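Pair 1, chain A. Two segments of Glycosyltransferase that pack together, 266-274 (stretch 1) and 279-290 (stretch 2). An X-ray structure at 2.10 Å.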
# COMPACT_ATOMS: atom_id res chain seq x y z
N THR A 266 12.03 -8.97 -5.32
CA THR A 266 12.59 -9.01 -3.96
C THR A 266 11.65 -9.74 -3.00
O THR A 266 10.50 -9.33 -2.78
CB THR A 266 12.97 -7.56 -3.44
OG1 THR A 266 13.96 -7.01 -4.32
CG2 THR A 266 13.50 -7.54 -1.93
N PRO A 267 12.17 -10.80 -2.36
CA PRO A 267 11.35 -11.60 -1.46
C PRO A 267 11.14 -10.84 -0.14
O PRO A 267 11.79 -9.81 0.11
CB PRO A 267 12.19 -12.88 -1.28
CG PRO A 267 13.64 -12.35 -1.32
CD PRO A 267 13.59 -11.24 -2.38
N VAL A 268 10.26 -11.36 0.70
CA VAL A 268 9.81 -10.62 1.87
C VAL A 268 9.87 -11.52 3.07
O VAL A 268 9.41 -12.63 3.03
CB VAL A 268 8.35 -10.07 1.66
CG1 VAL A 268 7.87 -9.29 2.90
CG2 VAL A 268 8.30 -9.17 0.42
N VAL A 269 10.47 -11.03 4.15
CA VAL A 269 10.23 -11.63 5.46
C VAL A 269 9.23 -10.74 6.21
O VAL A 269 9.44 -9.56 6.30
CB VAL A 269 11.54 -11.69 6.30
CG1 VAL A 269 11.22 -12.16 7.77
CG2 VAL A 269 12.55 -12.57 5.62
N GLY A 270 8.15 -11.31 6.72
CA GLY A 270 7.24 -10.53 7.54
C GLY A 270 6.71 -11.29 8.76
O GLY A 270 6.92 -12.48 8.91
N THR A 271 6.03 -10.56 9.63
CA THR A 271 5.22 -11.16 10.66
C THR A 271 3.91 -11.65 10.02
O THR A 271 3.74 -11.53 8.81
CB THR A 271 4.90 -10.13 11.74
OG1 THR A 271 4.17 -9.05 11.12
CG2 THR A 271 6.21 -9.61 12.37
N GLY A 272 3.02 -12.23 10.84
CA GLY A 272 1.71 -12.66 10.40
C GLY A 272 0.62 -11.63 10.71
O GLY A 272 -0.57 -11.94 10.63
N ASN A 273 1.03 -10.41 11.06
CA ASN A 273 0.09 -9.35 11.39
C ASN A 273 -0.86 -8.97 10.27
O ASN A 273 -0.42 -8.65 9.12
CB ASN A 273 0.82 -8.09 11.85
CG ASN A 273 -0.13 -7.07 12.41
OD1 ASN A 273 -0.56 -6.13 11.71
ND2 ASN A 273 -0.54 -7.29 13.66
N GLY A 274 -2.17 -8.95 10.59
CA GLY A 274 -3.17 -8.44 9.64
C GLY A 274 -3.06 -9.15 8.30
O GLY A 274 -2.95 -10.34 8.24
N ILE A 279 -0.42 -12.64 2.49
CA ILE A 279 0.36 -12.27 1.31
C ILE A 279 1.83 -12.58 1.36
O ILE A 279 2.41 -12.88 0.33
CB ILE A 279 0.13 -10.78 0.86
CG1 ILE A 279 0.48 -9.76 1.98
CG2 ILE A 279 -1.32 -10.58 0.48
CD1 ILE A 279 0.38 -8.28 1.44
N VAL A 280 2.42 -12.51 2.55
CA VAL A 280 3.86 -12.78 2.72
C VAL A 280 4.29 -14.19 2.28
O VAL A 280 5.28 -14.30 1.56
CB VAL A 280 4.37 -12.42 4.13
CG1 VAL A 280 5.86 -12.84 4.31
CG2 VAL A 280 4.19 -10.87 4.35
N PRO A 281 3.51 -15.23 2.65
CA PRO A 281 3.93 -16.60 2.27
C PRO A 281 3.99 -16.79 0.75
O PRO A 281 4.75 -17.61 0.26
CB PRO A 281 2.85 -17.50 2.88
CG PRO A 281 2.25 -16.66 4.01
CD PRO A 281 2.24 -15.27 3.40
N SER A 282 3.24 -16.00 0.01
CA SER A 282 3.28 -16.10 -1.45
C SER A 282 4.61 -15.65 -2.03
O SER A 282 4.94 -16.01 -3.16
CB SER A 282 2.15 -15.27 -2.08
OG SER A 282 0.90 -15.77 -1.71
N VAL A 283 5.34 -14.82 -1.29
CA VAL A 283 6.57 -14.19 -1.78
C VAL A 283 7.74 -14.24 -0.75
O VAL A 283 8.68 -13.45 -0.79
CB VAL A 283 6.28 -12.74 -2.27
CG1 VAL A 283 5.23 -12.75 -3.43
CG2 VAL A 283 5.80 -11.83 -1.09
N GLY A 284 7.64 -15.14 0.23
CA GLY A 284 8.68 -15.25 1.25
C GLY A 284 8.18 -16.03 2.43
O GLY A 284 7.51 -17.05 2.28
N GLU A 285 8.45 -15.55 3.63
CA GLU A 285 8.22 -16.35 4.82
C GLU A 285 7.79 -15.44 5.97
O GLU A 285 8.39 -14.36 6.22
CB GLU A 285 9.53 -17.09 5.21
CG GLU A 285 9.38 -18.08 6.41
CD GLU A 285 10.63 -18.92 6.68
OE1 GLU A 285 11.17 -19.51 5.72
OE2 GLU A 285 11.04 -19.02 7.87
N VAL A 286 6.82 -15.95 6.72
CA VAL A 286 6.34 -15.37 7.97
C VAL A 286 7.24 -15.78 9.16
O VAL A 286 7.67 -16.93 9.27
CB VAL A 286 4.84 -15.72 8.21
CG1 VAL A 286 4.37 -15.31 9.63
CG2 VAL A 286 3.98 -14.99 7.18
N VAL A 287 7.54 -14.81 10.01
CA VAL A 287 8.22 -15.07 11.26
C VAL A 287 7.41 -14.52 12.45
O VAL A 287 6.42 -13.77 12.28
CB VAL A 287 9.68 -14.54 11.23
CG1 VAL A 287 10.48 -15.19 10.05
CG2 VAL A 287 9.74 -12.99 11.14
N GLY A 288 7.83 -14.89 13.65
CA GLY A 288 7.25 -14.38 14.84
C GLY A 288 7.37 -12.90 15.15
O GLY A 288 8.23 -12.15 14.60
N TYR A 289 6.49 -12.49 16.07
CA TYR A 289 6.53 -11.19 16.70
C TYR A 289 7.72 -11.03 17.63
O TYR A 289 8.34 -12.01 18.03
CB TYR A 289 5.25 -11.01 17.52
CG TYR A 289 4.03 -10.74 16.71
CD1 TYR A 289 4.05 -9.81 15.66
CD2 TYR A 289 2.84 -11.40 17.00
CE1 TYR A 289 2.91 -9.53 14.94
CE2 TYR A 289 1.68 -11.15 16.24
CZ TYR A 289 1.73 -10.21 15.23
OH TYR A 289 0.59 -9.95 14.54
N GLY A 290 8.01 -9.79 18.01
CA GLY A 290 9.11 -9.52 18.96
C GLY A 290 10.46 -9.45 18.28
O GLY A 290 10.55 -9.44 17.05
O HOH W 1 3.96 -13.26 13.50

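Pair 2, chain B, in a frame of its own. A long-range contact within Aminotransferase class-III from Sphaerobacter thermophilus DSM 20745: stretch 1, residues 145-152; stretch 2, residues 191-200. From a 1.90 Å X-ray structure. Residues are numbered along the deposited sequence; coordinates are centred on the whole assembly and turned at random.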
# COMPACT_ATOMS: atom_id res chain seq x y z
N PRO B 145 -23.63 2.04 2.42
CA PRO B 145 -22.66 2.46 1.40
C PRO B 145 -21.81 3.68 1.75
O PRO B 145 -20.66 3.77 1.31
CB PRO B 145 -23.55 2.74 0.18
CG PRO B 145 -24.85 3.19 0.77
CD PRO B 145 -25.02 2.41 2.06
N ARG B 146 -22.35 4.63 2.52
CA ARG B 146 -21.68 5.91 2.70
C ARG B 146 -20.79 5.92 3.94
O ARG B 146 -20.95 5.13 4.87
CB ARG B 146 -22.69 7.05 2.81
CG ARG B 146 -23.52 7.23 1.57
CD ARG B 146 -24.46 8.40 1.69
NE ARG B 146 -25.03 8.71 0.38
CZ ARG B 146 -25.84 9.74 0.14
NH1 ARG B 146 -26.18 10.55 1.12
NH2 ARG B 146 -26.30 9.94 -1.09
N ILE B 147 -19.85 6.87 3.96
CA ILE B 147 -19.02 7.12 5.13
C ILE B 147 -19.03 8.61 5.42
O ILE B 147 -19.33 9.44 4.56
CB ILE B 147 -17.57 6.62 4.94
CG1 ILE B 147 -16.82 7.58 4.01
CG2 ILE B 147 -17.56 5.18 4.42
CD1 ILE B 147 -15.33 7.37 3.96
N ALA B 148 -18.68 8.94 6.66
CA ALA B 148 -18.51 10.32 7.09
C ALA B 148 -17.06 10.52 7.51
O ALA B 148 -16.45 9.63 8.11
CB ALA B 148 -19.45 10.66 8.25
N LYS B 149 -16.52 11.67 7.16
CA LYS B 149 -15.19 12.10 7.63
C LYS B 149 -15.25 13.59 7.92
O LYS B 149 -16.27 14.24 7.66
CB LYS B 149 -14.10 11.78 6.61
CG LYS B 149 -14.31 12.47 5.27
CD LYS B 149 -13.03 12.45 4.49
CE LYS B 149 -12.03 13.43 5.06
NZ LYS B 149 -10.92 13.67 4.11
N PHE B 150 -14.16 14.15 8.43
CA PHE B 150 -14.14 15.53 8.88
C PHE B 150 -13.41 16.44 7.89
O PHE B 150 -12.36 16.08 7.36
CB PHE B 150 -13.54 15.62 10.29
CG PHE B 150 -14.45 15.03 11.34
CD1 PHE B 150 -14.46 13.66 11.58
CD2 PHE B 150 -15.37 15.82 12.01
CE1 PHE B 150 -15.33 13.10 12.51
CE2 PHE B 150 -16.24 15.27 12.94
CZ PHE B 150 -16.22 13.91 13.20
N ASP B 151 -13.99 17.62 7.67
CA ASP B 151 -13.47 18.61 6.73
C ASP B 151 -12.01 18.95 7.01
O ASP B 151 -11.61 19.16 8.16
CB ASP B 151 -14.33 19.86 6.82
CG ASP B 151 -14.17 20.77 5.63
OD1 ASP B 151 -13.83 20.28 4.54
OD2 ASP B 151 -14.40 21.99 5.77
N GLY B 152 -11.21 18.99 5.95
CA GLY B 152 -9.82 19.41 6.07
C GLY B 152 -8.87 18.38 6.62
O GLY B 152 -7.72 18.72 6.93
N LEU B 191 -18.07 11.92 -4.47
CA LEU B 191 -18.38 13.09 -3.64
C LEU B 191 -19.71 12.90 -2.89
O LEU B 191 -19.81 13.20 -1.69
CB LEU B 191 -18.44 14.35 -4.50
CG LEU B 191 -17.14 14.87 -5.13
CD1 LEU B 191 -17.44 16.11 -5.94
CD2 LEU B 191 -16.07 15.14 -4.07
N ASP B 192 -20.74 12.44 -3.60
CA ASP B 192 -22.05 12.23 -3.02
C ASP B 192 -22.05 11.14 -1.96
O ASP B 192 -22.95 11.14 -1.10
CB ASP B 192 -23.07 11.86 -4.10
CG ASP B 192 -23.37 13.01 -5.05
OD1 ASP B 192 -22.93 14.15 -4.79
OD2 ASP B 192 -24.06 12.76 -6.08
N SER B 193 -21.11 10.19 -2.01
CA SER B 193 -21.09 9.13 -1.00
C SER B 193 -20.39 9.52 0.31
O SER B 193 -20.34 8.69 1.22
CB SER B 193 -20.43 7.87 -1.55
OG SER B 193 -19.03 8.06 -1.63
N VAL B 194 -19.81 10.72 0.43
CA VAL B 194 -19.04 11.09 1.62
C VAL B 194 -19.75 12.25 2.32
O VAL B 194 -20.03 13.28 1.70
CB VAL B 194 -17.58 11.46 1.28
CG1 VAL B 194 -16.81 11.83 2.55
CG2 VAL B 194 -16.90 10.30 0.59
N VAL B 195 -20.08 12.05 3.59
CA VAL B 195 -20.68 13.08 4.44
C VAL B 195 -19.55 13.78 5.19
O VAL B 195 -18.84 13.14 5.99
CB VAL B 195 -21.70 12.47 5.42
CG1 VAL B 195 -22.25 13.55 6.38
CG2 VAL B 195 -22.83 11.77 4.69
N VAL B 196 -19.38 15.08 4.97
CA VAL B 196 -18.27 15.85 5.53
C VAL B 196 -18.76 16.62 6.76
O VAL B 196 -19.64 17.48 6.66
CB VAL B 196 -17.66 16.81 4.49
CG1 VAL B 196 -16.41 17.45 5.06
CG2 VAL B 196 -17.32 16.06 3.20
N LEU B 197 -18.18 16.30 7.92
CA LEU B 197 -18.53 16.78 9.25
C LEU B 197 -17.57 17.87 9.71
O LEU B 197 -16.43 17.96 9.24
CB LEU B 197 -18.51 15.63 10.26
CG LEU B 197 -19.21 14.32 9.86
CD1 LEU B 197 -18.83 13.21 10.81
CD2 LEU B 197 -20.71 14.52 9.85
N PRO B 198 -18.01 18.72 10.64
CA PRO B 198 -17.10 19.74 11.20
C PRO B 198 -16.35 19.28 12.44
O PRO B 198 -16.97 18.98 13.47
CB PRO B 198 -18.05 20.91 11.53
CG PRO B 198 -19.39 20.24 11.80
CD PRO B 198 -19.42 18.95 11.00
N PHE B 199 -15.01 19.23 12.37
CA PHE B 199 -14.23 18.73 13.50
C PHE B 199 -14.43 19.63 14.72
O PHE B 199 -14.45 20.86 14.60
CB PHE B 199 -12.74 18.64 13.12
CG PHE B 199 -11.89 17.84 14.09
CD1 PHE B 199 -11.87 16.45 14.03
CD2 PHE B 199 -11.12 18.48 15.04
CE1 PHE B 199 -11.07 15.70 14.90
CE2 PHE B 199 -10.33 17.73 15.92
CZ PHE B 199 -10.31 16.34 15.85
N ASN B 200 -14.63 19.02 15.89
CA ASN B 200 -14.78 19.74 17.17
C ASN B 200 -16.00 20.66 17.19
O ASN B 200 -16.04 21.66 17.92
CB ASN B 200 -13.52 20.54 17.52
CG ASN B 200 -12.61 19.80 18.48
OD1 ASN B 200 -13.07 19.01 19.30
ND2 ASN B 200 -11.31 20.05 18.37
O HOH W 2 -13.36 19.72 10.19

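Pair 1 and pair 2 are built on the same frame: two short parallel strands, the second entered from a helical or helix-like turn. Fourteen central residues superpose with an RMSD of 1.0 Å. The hydrogen bonds follow one ladder. In pair 1, V268(A) N donates to V283(A) O (3.0 Å), E285(A) N to V268(A) O (3.1 Å), G270(A) N to E285(A) O (3.1 Å) and V287(A) N to G270(A) O (2.7 Å). In pair 2 the corresponding rungs run from I147(B) N to S193(B) O (3.3 Å, weak), V195(B) N to I147(B) O (2.9 Å), K149(B) N to V195(B) O (3.0 Å) and L197(B) N to K149(B) O (2.8 Å). As is usual for parallel strands, residues of the first strand alternate between bonding through both N and O and turning both away.

V268(A) matches I147(B), and both are buried, branched aliphatics, a type well suited to an extended backbone. V268(A) CG2 lies 4.0 Å from V283(A) CG2, whereas I147(B) CG1 meets V194(B) CG2 at 4.4 Å. The position of V283(A) is taken by S193(B), whose small side chain keeps its distance from isoleucine.

At V269(A) and A148(B) the CA atoms fall within 0.3 Å. Valine reaches V287(A), CG1 to CG2 at 3.8 Å. Alanine is shorter, but L197(B), the match of V287(A), is longer, and its CD1 comes to 3.7 Å from A148(B) CB. The gap is thus filled from opposite strands. Beside them, V195(B) adds an apolar contact, its CB 4.0 Å from A148(B) CB, while its match E285(A) leads its carboxylate end away.

G270(A) and K149(B) show the sharpest contrast. A CB on the glycine would sit only 3.1 Å from V280(A) CG2, so the valine occupies the space a side chain would need; V280(A) CG1 packs 3.7 Å from G270(A) N. In pair 2 that space belongs to lysine, whose aliphatic stem lies against a valine, CG to V194(B) CG1 at 3.7 Å.

T271(A) and F150(B) pack against the matched aromatics Y289(A) and F199(B). T271(A) CB approaches Y289(A) CE1 at 3.8 Å, and the tyrosine extends on to accept a hydrogen bond from N273(A) ND2 to its OH (3.0 Å). F150(B) instead fills the site itself: L197(B) CB covers one ring face, 3.9 Å from the centroid, and the edge of F199(B) meets the opposite face with the planes at 87°. A flat ring suits this place because both faces can be covered.

Beyond it, V286(A) and V196(B) serve alike. V286(A) CG1 rests 3.6 Å from G272(A) N, and V196(B) CG1 3.6 Å from D151(B) N. The next rung differs: D151(B) N bonds directly to L197(B) O (2.9 Å), whereas a water accepts from G272(A) N (3.0 Å) and donates to V287(A) O (2.8 Å), bridging the wider gap.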